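Local atomic coordinates of DNA polymerase III, beta subunit (Thermotoga maritima, PDB entry 1VPK), a protein that probably encircles DNA as a ring-shaped head-to-tail homodimer, tethering DNA polymerases and other proteins to it so that synthesis is processive. Residues A[45-50]-A[78-83]; A[53-58]-A[66-71]; A[132-137]-A[228-233]; A[267-272]-A[317-322]; A[344-349]-A[361-366]. All blocks are in the same frame, centred on the assembly; numbering follows the deposited sequence. Where two conformers were deposited one is given.

Contact 1 (A[45-50]-A[78-83])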
# COMPACT_ATOMS: atom_id res chain seq x y z
N PHE A 45 -4.56 3.10 -26.71
CA PHE A 45 -5.91 2.76 -27.15
C PHE A 45 -6.14 3.24 -28.55
O PHE A 45 -5.84 4.41 -28.89
CB PHE A 45 -6.99 3.44 -26.27
CG PHE A 45 -6.95 3.02 -24.86
CD1 PHE A 45 -7.52 1.82 -24.48
CD2 PHE A 45 -6.40 3.83 -23.90
CE1 PHE A 45 -7.51 1.41 -23.16
CE2 PHE A 45 -6.37 3.43 -22.56
CZ PHE A 45 -6.90 2.20 -22.20
N LEU A 46 -6.72 2.39 -29.37
CA LEU A 46 -7.32 2.86 -30.62
C LEU A 46 -8.67 3.52 -30.33
O LEU A 46 -9.54 2.89 -29.74
CB LEU A 46 -7.54 1.68 -31.59
CG LEU A 46 -8.17 2.05 -32.94
CD1 LEU A 46 -7.21 2.73 -33.82
CD2 LEU A 46 -8.69 0.83 -33.63
N PHE A 47 -8.85 4.77 -30.77
CA PHE A 47 -10.15 5.44 -30.80
C PHE A 47 -10.54 5.47 -32.27
O PHE A 47 -9.79 5.98 -33.11
CB PHE A 47 -10.10 6.88 -30.27
CG PHE A 47 -10.10 7.01 -28.76
CD1 PHE A 47 -9.53 6.06 -27.94
CD2 PHE A 47 -10.65 8.12 -28.18
CE1 PHE A 47 -9.51 6.19 -26.58
CE2 PHE A 47 -10.65 8.28 -26.75
CZ PHE A 47 -10.10 7.33 -25.96
N GLU A 48 -11.71 4.93 -32.59
CA GLU A 48 -12.21 4.96 -33.93
C GLU A 48 -13.66 5.44 -33.97
O GLU A 48 -14.51 4.89 -33.28
CB GLU A 48 -12.14 3.57 -34.52
CG GLU A 48 -12.43 3.57 -35.98
CD GLU A 48 -12.12 2.26 -36.68
OE1 GLU A 48 -11.84 1.24 -35.99
OE2 GLU A 48 -12.18 2.30 -37.93
N VAL A 49 -13.92 6.46 -34.77
CA VAL A 49 -15.24 6.99 -35.02
C VAL A 49 -15.53 6.83 -36.51
O VAL A 49 -14.76 7.31 -37.35
CB VAL A 49 -15.34 8.46 -34.56
CG1 VAL A 49 -16.66 9.09 -34.97
CG2 VAL A 49 -15.16 8.53 -33.06
N LYS A 50 -16.61 6.10 -36.82
CA LYS A 50 -17.02 5.83 -38.22
C LYS A 50 -18.55 5.61 -38.25
O LYS A 50 -19.07 4.80 -37.50
CB LYS A 50 -16.32 4.56 -38.75
CG LYS A 50 -16.70 4.12 -40.17
CD LYS A 50 -16.26 5.16 -41.23
N ALA A 78 -12.78 9.45 -37.57
CA ALA A 78 -11.38 9.51 -37.14
C ALA A 78 -10.92 8.09 -36.75
O ALA A 78 -11.75 7.22 -36.44
CB ALA A 78 -11.22 10.49 -35.98
N ARG A 79 -9.61 7.84 -36.82
CA ARG A 79 -9.01 6.57 -36.35
C ARG A 79 -7.60 6.98 -35.90
O ARG A 79 -6.82 7.45 -36.71
CB ARG A 79 -8.96 5.51 -37.47
CG ARG A 79 -8.64 4.10 -37.01
CD ARG A 79 -8.70 3.00 -38.17
NE ARG A 79 -8.64 1.62 -37.60
CZ ARG A 79 -7.53 0.91 -37.41
NH1 ARG A 79 -6.34 1.41 -37.72
NH2 ARG A 79 -7.57 -0.29 -36.86
N PHE A 80 -7.30 6.85 -34.61
CA PHE A 80 -5.99 7.28 -34.07
C PHE A 80 -5.75 6.53 -32.78
O PHE A 80 -6.65 5.87 -32.23
CB PHE A 80 -5.96 8.81 -33.85
CG PHE A 80 -7.06 9.30 -32.93
CD1 PHE A 80 -6.88 9.35 -31.55
CD2 PHE A 80 -8.29 9.65 -33.44
CE1 PHE A 80 -7.92 9.73 -30.72
CE2 PHE A 80 -9.30 10.09 -32.61
CZ PHE A 80 -9.13 10.13 -31.27
N VAL A 81 -4.52 6.63 -32.28
CA VAL A 81 -4.15 5.97 -31.04
C VAL A 81 -3.77 7.06 -30.04
O VAL A 81 -3.18 8.09 -30.42
CB VAL A 81 -3.03 4.94 -31.31
CG1 VAL A 81 -2.57 4.22 -30.06
CG2 VAL A 81 -3.51 3.92 -32.35
N VAL A 82 -4.15 6.85 -28.79
CA VAL A 82 -3.74 7.70 -27.70
C VAL A 82 -3.03 6.91 -26.58
O VAL A 82 -3.39 5.76 -26.30
CB VAL A 82 -4.96 8.52 -27.13
CG1 VAL A 82 -5.14 9.80 -27.96
CG2 VAL A 82 -6.20 7.71 -27.09
N PRO A 83 -2.08 7.55 -25.88
CA PRO A 83 -1.25 6.79 -24.95
C PRO A 83 -2.09 6.23 -23.81
O PRO A 83 -2.94 6.93 -23.27
CB PRO A 83 -0.20 7.80 -24.46
CG PRO A 83 -0.66 9.15 -24.87
CD PRO A 83 -1.79 9.00 -25.86
O HOH W 1 -10.37 -1.35 -36.12
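Phe47 and Phe80 form a hydrogen-bonded pair in an antiparallel ladder, and the side chain of Phe47 can be followed outward. Its CB lies over the face of the Phe80 ring, a CH-pi contact of 3.9 Å from Phe47 CB to that centroid. With CG anti to the carbonyl carbon (chi1 -80°), Phe47 CG stays 4.0 Å from Phe80 CE1, and CD2 keeps near Phe80 CZ, the ring planes meeting obliquely at 43°. On the other branch, CD1 and CE1 run under the Val82 methyl, with Phe47 CE1 3.7 Å from Val82 CG2, while the tip, CZ, nears it too. The Leu46 side of the sheet is more polar: Glu48 OE1 and Arg79 NE make a long salt bridge of 3.6 Å, a water bridges Glu48 OE1 and Arg79 NH2, and Arg79 NH2 also bonds Phe127 O. Bulky apolar side chains suit the face that carries Phe47, Phe80 and Val82, which packs on Ile26 of helix 19-29, while Phe54 of strand 53-59 meets the Phe47 ring edge-to-face.

Contact 2 (A[53-58]-A[66-71])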
# COMPACT_ATOMS: atom_id res chain seq x y z
N ASN A 53 -20.65 5.40 -35.02
CA ASN A 53 -20.18 4.44 -34.05
C ASN A 53 -18.80 4.91 -33.55
O ASN A 53 -18.02 5.54 -34.30
CB ASN A 53 -20.04 3.08 -34.70
CG ASN A 53 -21.30 2.61 -35.36
OD1 ASN A 53 -22.21 2.12 -34.68
ND2 ASN A 53 -21.37 2.76 -36.69
N PHE A 54 -18.59 4.74 -32.26
CA PHE A 54 -17.36 5.11 -31.58
C PHE A 54 -16.90 3.84 -30.88
O PHE A 54 -17.64 3.26 -30.05
CB PHE A 54 -17.62 6.28 -30.61
CG PHE A 54 -16.44 6.64 -29.71
CD1 PHE A 54 -15.08 6.45 -30.09
CD2 PHE A 54 -16.68 7.22 -28.48
CE1 PHE A 54 -14.03 6.78 -29.22
CE2 PHE A 54 -15.63 7.57 -27.64
CZ PHE A 54 -14.31 7.32 -28.00
N TYR A 55 -15.73 3.34 -31.29
CA TYR A 55 -15.07 2.17 -30.66
C TYR A 55 -13.74 2.59 -30.00
O TYR A 55 -12.97 3.44 -30.54
CB TYR A 55 -14.72 1.11 -31.70
CG TYR A 55 -15.86 0.69 -32.56
CD1 TYR A 55 -16.80 -0.19 -32.09
CD2 TYR A 55 -16.00 1.19 -33.85
CE1 TYR A 55 -17.86 -0.56 -32.87
CE2 TYR A 55 -17.06 0.80 -34.63
CZ TYR A 55 -17.98 -0.06 -34.13
OH TYR A 55 -19.04 -0.46 -34.89
N ILE A 56 -13.50 2.00 -28.84
CA ILE A 56 -12.19 2.04 -28.18
C ILE A 56 -11.63 0.60 -28.18
O ILE A 56 -12.34 -0.34 -27.74
CB ILE A 56 -12.33 2.53 -26.76
CG1 ILE A 56 -12.73 4.02 -26.78
CG2 ILE A 56 -11.04 2.30 -25.98
CD1 ILE A 56 -13.20 4.56 -25.40
N CYS A 57 -10.40 0.43 -28.69
CA CYS A 57 -9.74 -0.89 -28.74
C CYS A 57 -8.37 -0.91 -28.05
O CYS A 57 -7.69 0.12 -27.92
CB CYS A 57 -9.56 -1.34 -30.17
SG CYS A 57 -11.08 -1.36 -31.16
N ALA A 58 -7.97 -2.10 -27.63
CA ALA A 58 -6.60 -2.31 -27.13
C ALA A 58 -6.21 -3.73 -27.49
O ALA A 58 -7.07 -4.64 -27.51
CB ALA A 58 -6.58 -2.15 -25.68
N LYS A 66 -12.44 -4.94 -28.28
CA LYS A 66 -13.14 -3.93 -29.07
C LYS A 66 -14.40 -3.57 -28.26
O LYS A 66 -15.31 -4.40 -28.12
CB LYS A 66 -13.51 -4.48 -30.44
CG LYS A 66 -14.10 -3.45 -31.40
CD LYS A 66 -14.49 -4.05 -32.76
CE LYS A 66 -14.84 -2.94 -33.72
NZ LYS A 66 -15.17 -3.42 -35.12
N ALA A 67 -14.39 -2.37 -27.69
CA ALA A 67 -15.46 -1.85 -26.87
C ALA A 67 -16.27 -0.82 -27.66
O ALA A 67 -15.72 0.20 -28.19
CB ALA A 67 -14.86 -1.23 -25.63
N THR A 68 -17.57 -1.07 -27.77
CA THR A 68 -18.47 -0.10 -28.38
C THR A 68 -18.89 0.91 -27.29
O THR A 68 -19.35 0.53 -26.21
CB THR A 68 -19.62 -0.82 -29.04
OG1 THR A 68 -19.08 -1.69 -30.05
CG2 THR A 68 -20.59 0.14 -29.71
N VAL A 69 -18.65 2.20 -27.56
CA VAL A 69 -18.95 3.26 -26.61
C VAL A 69 -20.36 3.79 -26.93
O VAL A 69 -20.68 4.15 -28.08
CB VAL A 69 -17.91 4.39 -26.66
CG1 VAL A 69 -18.11 5.38 -25.51
CG2 VAL A 69 -16.51 3.80 -26.56
N ASN A 70 -21.21 3.77 -25.94
CA ASN A 70 -22.57 4.31 -26.09
C ASN A 70 -22.58 5.79 -25.79
O ASN A 70 -22.62 6.18 -24.64
CB ASN A 70 -23.50 3.58 -25.17
CG ASN A 70 -23.57 2.13 -25.51
OD1 ASN A 70 -23.82 1.79 -26.68
ND2 ASN A 70 -23.35 1.25 -24.50
N ALA A 71 -22.47 6.60 -26.84
CA ALA A 71 -22.45 8.07 -26.75
C ALA A 71 -23.78 8.69 -27.12
O ALA A 71 -24.63 8.05 -27.73
CB ALA A 71 -21.36 8.63 -27.63
O HOH W 2 -20.84 3.65 -30.80
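The Phe54 ring takes a methyl of Val69 over one face, and the Tyr55 ring takes the end of Lys66 over one of its own. Val69 CG2 lies 4.1 Å from the Phe54 centroid, displaced toward the rim, while Val69 CB comes alongside at 3.6 Å from Phe54 CD2. On Tyr55 the contact is both CH-pi and cation-pi: Lys66 CE covers the CD1 side of the ring, and Lys66 NZ stands 4.5 Å from the centroid, only 9° off the normal. Near the plane at the Tyr55 edge are Ala67 O and Thr68 OG1, the latter 3.3 Å from Tyr55 CE1. With Lys66 CG anti to the backbone N (chi1 -173°) and the chain extended beyond it, CE and NZ arrive over the ring, and CG brushes Cys57 SG at 3.7 Å. Strands 53-59 and 63-68 form a beta hairpin here, with Ile56 and Ala67 exchanging both backbone bonds, and Val69 continues the pairing as its N donates to Phe54 O at 2.9 Å. An alanine at Phe54 would probably open a gap beside Val69, Val49 and Val15, leaving the Val69 side chain less firmly held. Branched aliphatic side chains fill the buried face toward helix 19-29: Ile56 CD1 packs on Val69 CG2 at 3.6 Å, and Ile56 also meets Leu22 and Ile26. A water links Phe54 N to Val69 O.

Contact 3 (A[132-137]-A[228-233])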
# COMPACT_ATOMS: atom_id res chain seq x y z
N PRO A 132 -13.47 -11.40 -33.90
CA PRO A 132 -13.84 -12.44 -32.96
C PRO A 132 -13.46 -13.83 -33.44
O PRO A 132 -13.10 -14.03 -34.59
CB PRO A 132 -15.38 -12.30 -32.86
CG PRO A 132 -15.74 -11.05 -33.60
CD PRO A 132 -14.65 -10.84 -34.59
N ALA A 133 -13.58 -14.79 -32.52
CA ALA A 133 -13.39 -16.19 -32.85
C ALA A 133 -14.45 -16.59 -33.88
O ALA A 133 -15.51 -15.98 -33.98
CB ALA A 133 -13.51 -17.00 -31.64
N GLU A 134 -14.16 -17.64 -34.61
CA GLU A 134 -15.06 -18.20 -35.60
C GLU A 134 -16.04 -19.08 -34.87
O GLU A 134 -16.00 -19.18 -33.64
CB GLU A 134 -14.27 -19.07 -36.59
CG GLU A 134 -13.10 -18.36 -37.22
CD GLU A 134 -13.48 -17.61 -38.44
OE1 GLU A 134 -13.45 -18.25 -39.50
OE2 GLU A 134 -13.79 -16.40 -38.36
N SER A 135 -16.92 -19.72 -35.64
CA SER A 135 -17.84 -20.72 -35.10
C SER A 135 -17.06 -21.83 -34.46
O SER A 135 -16.00 -22.23 -34.96
CB SER A 135 -18.69 -21.32 -36.21
OG SER A 135 -17.82 -21.90 -37.16
N GLY A 136 -17.59 -22.36 -33.38
CA GLY A 136 -16.97 -23.49 -32.73
C GLY A 136 -17.83 -24.00 -31.61
O GLY A 136 -18.90 -24.51 -31.86
N ILE A 137 -17.34 -23.90 -30.40
CA ILE A 137 -18.05 -24.36 -29.20
C ILE A 137 -18.45 -23.07 -28.49
O ILE A 137 -17.65 -22.14 -28.41
CB ILE A 137 -17.08 -25.25 -28.38
CG1 ILE A 137 -17.13 -26.67 -28.93
CG2 ILE A 137 -17.34 -25.21 -26.87
CD1 ILE A 137 -15.76 -27.18 -29.38
N ARG A 228 -16.97 -18.26 -26.67
CA ARG A 228 -16.88 -19.09 -27.89
C ARG A 228 -15.44 -19.48 -28.17
O ARG A 228 -14.52 -18.64 -28.10
CB ARG A 228 -17.44 -18.37 -29.11
CG ARG A 228 -17.61 -19.29 -30.36
CD ARG A 228 -18.40 -18.58 -31.49
NE ARG A 228 -17.74 -17.34 -31.90
CZ ARG A 228 -18.06 -16.11 -31.48
NH1 ARG A 228 -19.04 -15.91 -30.60
NH2 ARG A 228 -17.36 -15.06 -31.91
N TYR A 229 -15.25 -20.75 -28.50
CA TYR A 229 -13.93 -21.28 -28.76
C TYR A 229 -13.92 -21.90 -30.14
O TYR A 229 -14.78 -22.75 -30.44
CB TYR A 229 -13.61 -22.32 -27.69
CG TYR A 229 -12.36 -23.17 -27.93
CD1 TYR A 229 -11.15 -22.58 -28.09
CD2 TYR A 229 -12.42 -24.57 -27.95
CE1 TYR A 229 -9.99 -23.34 -28.31
CE2 TYR A 229 -11.25 -25.35 -28.15
CZ TYR A 229 -10.04 -24.70 -28.32
OH TYR A 229 -8.85 -25.39 -28.54
N ASP A 230 -12.96 -21.50 -30.98
CA ASP A 230 -12.90 -22.03 -32.37
C ASP A 230 -11.72 -22.95 -32.67
O ASP A 230 -11.50 -23.30 -33.83
CB ASP A 230 -13.01 -20.90 -33.42
CG ASP A 230 -11.82 -19.95 -33.41
OD1 ASP A 230 -10.78 -20.26 -32.79
OD2 ASP A 230 -11.97 -18.85 -34.01
N GLY A 231 -11.00 -23.37 -31.65
CA GLY A 231 -9.80 -24.19 -31.84
C GLY A 231 -8.53 -23.38 -31.77
O GLY A 231 -7.46 -23.92 -31.52
N ARG A 232 -8.62 -22.07 -32.01
CA ARG A 232 -7.44 -21.21 -31.99
C ARG A 232 -7.61 -20.00 -31.11
O ARG A 232 -6.64 -19.55 -30.53
CB ARG A 232 -7.06 -20.74 -33.41
CG ARG A 232 -6.67 -21.87 -34.34
CD ARG A 232 -7.68 -22.05 -35.49
N ARG A 233 -8.84 -19.48 -31.04
CA ARG A 233 -9.15 -18.32 -30.26
C ARG A 233 -10.42 -18.49 -29.46
O ARG A 233 -11.32 -19.24 -29.86
CB ARG A 233 -9.33 -17.13 -31.21
CG ARG A 233 -8.09 -16.84 -32.01
CD ARG A 233 -7.99 -15.39 -32.28
NE ARG A 233 -8.93 -14.98 -33.30
CZ ARG A 233 -9.08 -13.72 -33.71
NH1 ARG A 233 -8.38 -12.72 -33.16
NH2 ARG A 233 -9.97 -13.45 -34.66
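Asp230 reaches across to the backbone of Glu134, and this is the tight part of the contact. Its CG lies between the backbone N and the carbonyl carbon (chi1 66°). Glu134 N donates to Asp230 OD2 at 2.6 Å, meeting it on the anti side, while Asp230 OD1 accepts from Arg232 N at 2.9 Å and from Arg233 N at 2.7 Å. Three backbone donors thus grip one carboxylate, which would probably favour its ionised form. Arg228 holds the neighbouring carbonyls of the same loop: NH2 donates to Ala133 O at 2.9 Å, with that oxygen nearly in the guanidinium plane, and NE adds weak bonds to Ala133 O and Glu134 O. Ile137 and Tyr229 form one antiparallel hydrogen-bonded pair, and glycine suits position 136 because a CB on Gly136 would run into Tyr229 O. The solvent side, with Pro132, Glu134 and Ser135, is looser. Ser135 starts away from 228-233, though exposed Glu134 still rests CB and CG on Asp230 OD2. Arg233 NH2 finds its firm partner in Thr131 OG1. At the bend between strands 224-229 and 233-237, OD1 shapes an Asx turn and Asx motif, while OD2 ties the 132-137 loop to it.

Contact 4 (A[267-272]-A[317-322])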
# COMPACT_ATOMS: atom_id res chain seq x y z
N VAL A 267 -7.24 -33.39 8.69
CA VAL A 267 -7.30 -32.43 9.76
C VAL A 267 -8.40 -31.41 9.44
O VAL A 267 -8.47 -30.89 8.32
CB VAL A 267 -5.96 -31.72 9.87
CG1 VAL A 267 -6.04 -30.55 10.71
CG2 VAL A 267 -4.90 -32.65 10.44
N VAL A 268 -9.31 -31.20 10.38
CA VAL A 268 -10.29 -30.13 10.25
C VAL A 268 -9.87 -29.06 11.23
O VAL A 268 -9.61 -29.32 12.40
CB VAL A 268 -11.73 -30.63 10.51
CG1 VAL A 268 -12.73 -29.48 10.46
CG2 VAL A 268 -12.09 -31.68 9.49
N VAL A 269 -9.81 -27.83 10.74
CA VAL A 269 -9.25 -26.73 11.50
C VAL A 269 -9.90 -25.43 11.03
O VAL A 269 -10.24 -25.30 9.87
CB VAL A 269 -7.70 -26.70 11.35
CG1 VAL A 269 -7.28 -26.45 9.93
CG2 VAL A 269 -7.05 -25.67 12.29
N SER A 270 -10.07 -24.49 11.97
CA SER A 270 -10.61 -23.16 11.68
C SER A 270 -9.70 -22.42 10.68
O SER A 270 -8.49 -22.44 10.81
CB SER A 270 -10.80 -22.35 12.99
OG SER A 270 -10.68 -20.97 12.70
N ARG A 271 -10.29 -21.82 9.65
CA ARG A 271 -9.51 -21.04 8.68
C ARG A 271 -8.82 -19.81 9.34
O ARG A 271 -7.65 -19.57 9.12
CB ARG A 271 -10.44 -20.58 7.55
CG ARG A 271 -9.73 -19.95 6.35
CD ARG A 271 -10.71 -19.71 5.25
NE ARG A 271 -11.68 -18.69 5.63
CZ ARG A 271 -11.57 -17.39 5.43
NH1 ARG A 271 -10.52 -16.87 4.78
NH2 ARG A 271 -12.55 -16.59 5.84
N LYS A 272 -9.56 -19.06 10.15
CA LYS A 272 -8.99 -17.96 10.96
C LYS A 272 -7.87 -18.44 11.90
O LYS A 272 -6.83 -17.81 11.95
CB LYS A 272 -10.09 -17.33 11.81
CG LYS A 272 -9.68 -16.18 12.72
CD LYS A 272 -10.84 -15.76 13.59
CE LYS A 272 -10.58 -14.45 14.31
NZ LYS A 272 -10.56 -13.27 13.37
N VAL A 317 -2.04 -25.66 17.76
CA VAL A 317 -3.45 -25.34 17.51
C VAL A 317 -4.34 -26.56 17.61
O VAL A 317 -3.92 -27.67 17.25
CB VAL A 317 -3.69 -24.62 16.18
CG1 VAL A 317 -2.77 -23.40 16.10
CG2 VAL A 317 -3.48 -25.48 14.99
N GLU A 318 -5.55 -26.35 18.11
CA GLU A 318 -6.55 -27.42 18.27
C GLU A 318 -7.15 -27.81 16.94
O GLU A 318 -7.53 -26.96 16.15
CB GLU A 318 -7.67 -26.98 19.20
CG GLU A 318 -7.24 -26.82 20.61
CD GLU A 318 -8.33 -26.25 21.49
OE1 GLU A 318 -9.48 -26.10 21.01
OE2 GLU A 318 -8.01 -25.96 22.67
N VAL A 319 -7.28 -29.11 16.70
CA VAL A 319 -7.75 -29.60 15.40
C VAL A 319 -8.59 -30.82 15.67
O VAL A 319 -8.46 -31.42 16.73
CB VAL A 319 -6.63 -30.00 14.42
CG1 VAL A 319 -5.71 -28.85 14.11
CG2 VAL A 319 -5.82 -31.20 14.91
N GLN A 320 -9.48 -31.14 14.73
CA GLN A 320 -10.05 -32.47 14.67
C GLN A 320 -9.31 -33.25 13.60
O GLN A 320 -9.21 -32.80 12.45
CB GLN A 320 -11.53 -32.36 14.38
CG GLN A 320 -12.33 -31.68 15.50
CD GLN A 320 -12.42 -32.48 16.76
OE1 GLN A 320 -12.63 -33.70 16.75
NE2 GLN A 320 -12.25 -31.81 17.89
N LYS A 321 -8.73 -34.39 13.99
CA LYS A 321 -7.86 -35.19 13.12
C LYS A 321 -8.30 -36.69 13.06
O LYS A 321 -8.52 -37.31 14.08
CB LYS A 321 -6.43 -35.08 13.64
CG LYS A 321 -5.37 -35.87 12.87
CD LYS A 321 -5.27 -37.32 13.37
CE LYS A 321 -3.88 -37.73 13.80
NZ LYS A 321 -3.98 -39.05 14.52
N GLU A 322 -8.43 -37.22 11.85
CA GLU A 322 -8.68 -38.64 11.57
C GLU A 322 -7.40 -39.24 10.97
O GLU A 322 -6.74 -38.59 10.20
CB GLU A 322 -9.72 -38.78 10.45
CG GLU A 322 -11.10 -38.32 10.77
CD GLU A 322 -12.14 -38.74 9.75
OE1 GLU A 322 -11.92 -38.61 8.52
OE2 GLU A 322 -13.20 -39.18 10.18
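Val268 and Gln320 exchange backbone bonds as an antiparallel hydrogen-bonded pair, Val268 N to Gln320 O at 2.6 Å and almost straight (175°), Gln320 N to Val268 O at 3.0 Å. On the buried side, Val319 CG1 touches two valines of the opposite strand: it is 3.8 Å from Val267 CG1 and 3.9 Å from Val269 CG2. Val269 CG2 gets there by standing anti to its backbone N, with CG1 left between that N and the carbonyl carbon (chi1 63°). Beta-branched side chains of this kind suit extended backbone and pack closely against one another. Val267 CG2 rests on the aliphatic part of Lys321, 4.1 Å from its CG, before that chain bends away at CD and carries NZ to salt bridges with Glu298 and Asp325. Gln320 lies on the other face with Val268, where an exposed amide is at home. The arrangement is an antiparallel edge pairing: strand 320-323, the outermost of its sheet within this chain, is fastened to strand 265-270, which leads directly into helix 271-285 of the C-terminal domain.

Contact 5 (A[344-349]-A[361-366])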
# COMPACT_ATOMS: atom_id res chain seq x y z
N THR A 344 -15.34 -20.49 3.71
CA THR A 344 -15.87 -21.17 4.89
C THR A 344 -15.02 -20.93 6.14
O THR A 344 -13.83 -20.67 6.03
CB THR A 344 -16.01 -22.71 4.68
OG1 THR A 344 -14.75 -23.28 4.30
CG2 THR A 344 -17.00 -22.97 3.60
N GLU A 345 -15.64 -21.06 7.31
CA GLU A 345 -14.97 -20.84 8.58
C GLU A 345 -14.03 -21.95 8.94
O GLU A 345 -13.08 -21.72 9.68
CB GLU A 345 -15.95 -20.67 9.72
CG GLU A 345 -16.82 -19.49 9.57
CD GLU A 345 -17.87 -19.38 10.66
OE1 GLU A 345 -17.68 -19.92 11.75
OE2 GLU A 345 -18.91 -18.74 10.40
N GLU A 346 -14.33 -23.15 8.42
CA GLU A 346 -13.54 -24.35 8.62
C GLU A 346 -13.03 -24.88 7.29
O GLU A 346 -13.70 -24.80 6.27
CB GLU A 346 -14.37 -25.45 9.30
CG GLU A 346 -14.82 -25.12 10.71
CD GLU A 346 -13.72 -25.20 11.73
OE1 GLU A 346 -12.88 -26.11 11.62
OE2 GLU A 346 -13.70 -24.38 12.67
N ILE A 347 -11.85 -25.45 7.33
CA ILE A 347 -11.23 -26.07 6.17
C ILE A 347 -10.75 -27.48 6.55
O ILE A 347 -10.58 -27.81 7.75
CB ILE A 347 -10.04 -25.22 5.61
CG1 ILE A 347 -8.87 -25.13 6.59
CG2 ILE A 347 -10.50 -23.80 5.28
CD1 ILE A 347 -7.66 -25.86 6.16
N GLU A 348 -10.54 -28.31 5.52
CA GLU A 348 -9.84 -29.57 5.71
C GLU A 348 -8.50 -29.58 5.03
O GLU A 348 -8.32 -29.01 3.95
CB GLU A 348 -10.58 -30.77 5.10
CG GLU A 348 -11.98 -30.87 5.33
CD GLU A 348 -12.45 -32.27 4.98
OE1 GLU A 348 -11.89 -32.92 4.05
OE2 GLU A 348 -13.35 -32.72 5.67
N MET A 349 -7.56 -30.22 5.69
CA MET A 349 -6.25 -30.53 5.15
C MET A 349 -6.11 -32.04 5.12
O MET A 349 -6.25 -32.67 6.15
CB MET A 349 -5.18 -29.97 6.03
CG MET A 349 -5.23 -28.46 6.21
SD MET A 349 -3.78 -27.87 7.05
CE MET A 349 -2.51 -27.74 5.87
N ASN A 361 -9.28 -28.10 1.24
CA ASN A 361 -10.59 -27.72 0.74
C ASN A 361 -11.47 -27.09 1.81
O ASN A 361 -11.25 -27.31 2.98
CB ASN A 361 -11.27 -28.94 0.10
CG ASN A 361 -11.24 -30.14 0.95
OD1 ASN A 361 -10.34 -30.99 0.82
ND2 ASN A 361 -12.26 -30.28 1.80
N PRO A 362 -12.49 -26.34 1.39
CA PRO A 362 -13.49 -25.88 2.36
C PRO A 362 -14.25 -27.07 2.89
O PRO A 362 -14.42 -28.04 2.17
CB PRO A 362 -14.43 -25.01 1.55
CG PRO A 362 -14.07 -25.15 0.22
CD PRO A 362 -12.83 -25.95 0.03
N LEU A 363 -14.70 -26.98 4.15
CA LEU A 363 -15.42 -28.07 4.77
C LEU A 363 -16.78 -28.15 4.16
O LEU A 363 -17.54 -27.20 4.18
CB LEU A 363 -15.53 -27.87 6.29
CG LEU A 363 -16.32 -28.90 7.10
CD1 LEU A 363 -15.56 -30.26 7.02
CD2 LEU A 363 -16.50 -28.47 8.53
N ASP A 364 -17.10 -29.34 3.65
CA ASP A 364 -18.43 -29.69 3.17
C ASP A 364 -18.93 -28.88 1.97
O ASP A 364 -20.12 -28.68 1.80
CB ASP A 364 -19.44 -29.65 4.30
CG ASP A 364 -19.26 -30.79 5.29
OD1 ASP A 364 -18.79 -31.88 4.90
OD2 ASP A 364 -19.59 -30.57 6.46
N ILE A 365 -18.01 -28.41 1.16
CA ILE A 365 -18.32 -27.59 -0.01
C ILE A 365 -17.58 -28.26 -1.12
O ILE A 365 -16.39 -28.44 -1.02
CB ILE A 365 -17.85 -26.14 0.11
CG1 ILE A 365 -18.55 -25.43 1.26
CG2 ILE A 365 -18.08 -25.41 -1.21
CD1 ILE A 365 -20.02 -25.24 1.06
N SER A 366 -18.32 -28.69 -2.13
CA SER A 366 -17.71 -29.31 -3.28
C SER A 366 -17.44 -28.20 -4.32
O SER A 366 -17.99 -27.09 -4.26
CB SER A 366 -18.62 -30.39 -3.87
OG SER A 366 -19.96 -29.91 -3.87
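Leu363 N and Thr344 OG1 grip Glu346 O from opposite faces of its carbonyl plane. Leu363 N is 3.2 Å from Glu346 O. The bond from Thr344 OG1 to Glu346 O is shorter, 2.7 Å. The hydroxyl is placed for this between the backbone N and the carbonyl carbon (chi1 57°), and from there OG1 also presses on Pro362 CB at 3.3 Å, while Thr344 CG2 slides past Ile365 CG1 at 3.7 Å. An alanine at Thr344 would probably leave Glu346 O without its second donor and the Pro362 and Ile365 side chains less well packed. Further along, Glu348 N donates to Asn361 O at 2.8 Å, and Asn361 N returns the bond. Asn361 ND2 gives a weak bond to Glu348 OE1 and a straighter one, from above the carbonyl plane, to Pro362 O, which probably helps to fix that carbonyl where the type II turn begins. Glu348 OE1 has its stronger partner in Lys266, a salt bridge. Side-chain donors thus serve Glu346 O and Pro362 O, and the lysine is likely to keep Glu348 ionised beside the apolar Leu363 CD1.

Contacts 1 and 2 lie in the N-terminal part of a sheet that continues into the central domain: strands 44-50 and 53-59 are neighbours, joined by Glu48 O to Tyr55 N, and both contacts are largely buried, aromatic and aliphatic on the helix side, with an ion pair in contact 1 and a cation-pi contact in contact 2 on the other. Contact 3 reaches the same sheet at its far end, about 27 Å from contact 1 between centres, but lies at the surface and relies on polar grips. Contacts 4 and 5, in the C-terminal domain, meet through neighbouring strands 265-270 and 346-351, probably by a Val267 N to Met349 O hydrogen bond. Contact 4 buries valines; contact 5, partly buried, depends on threonine, asparagine and glutamate.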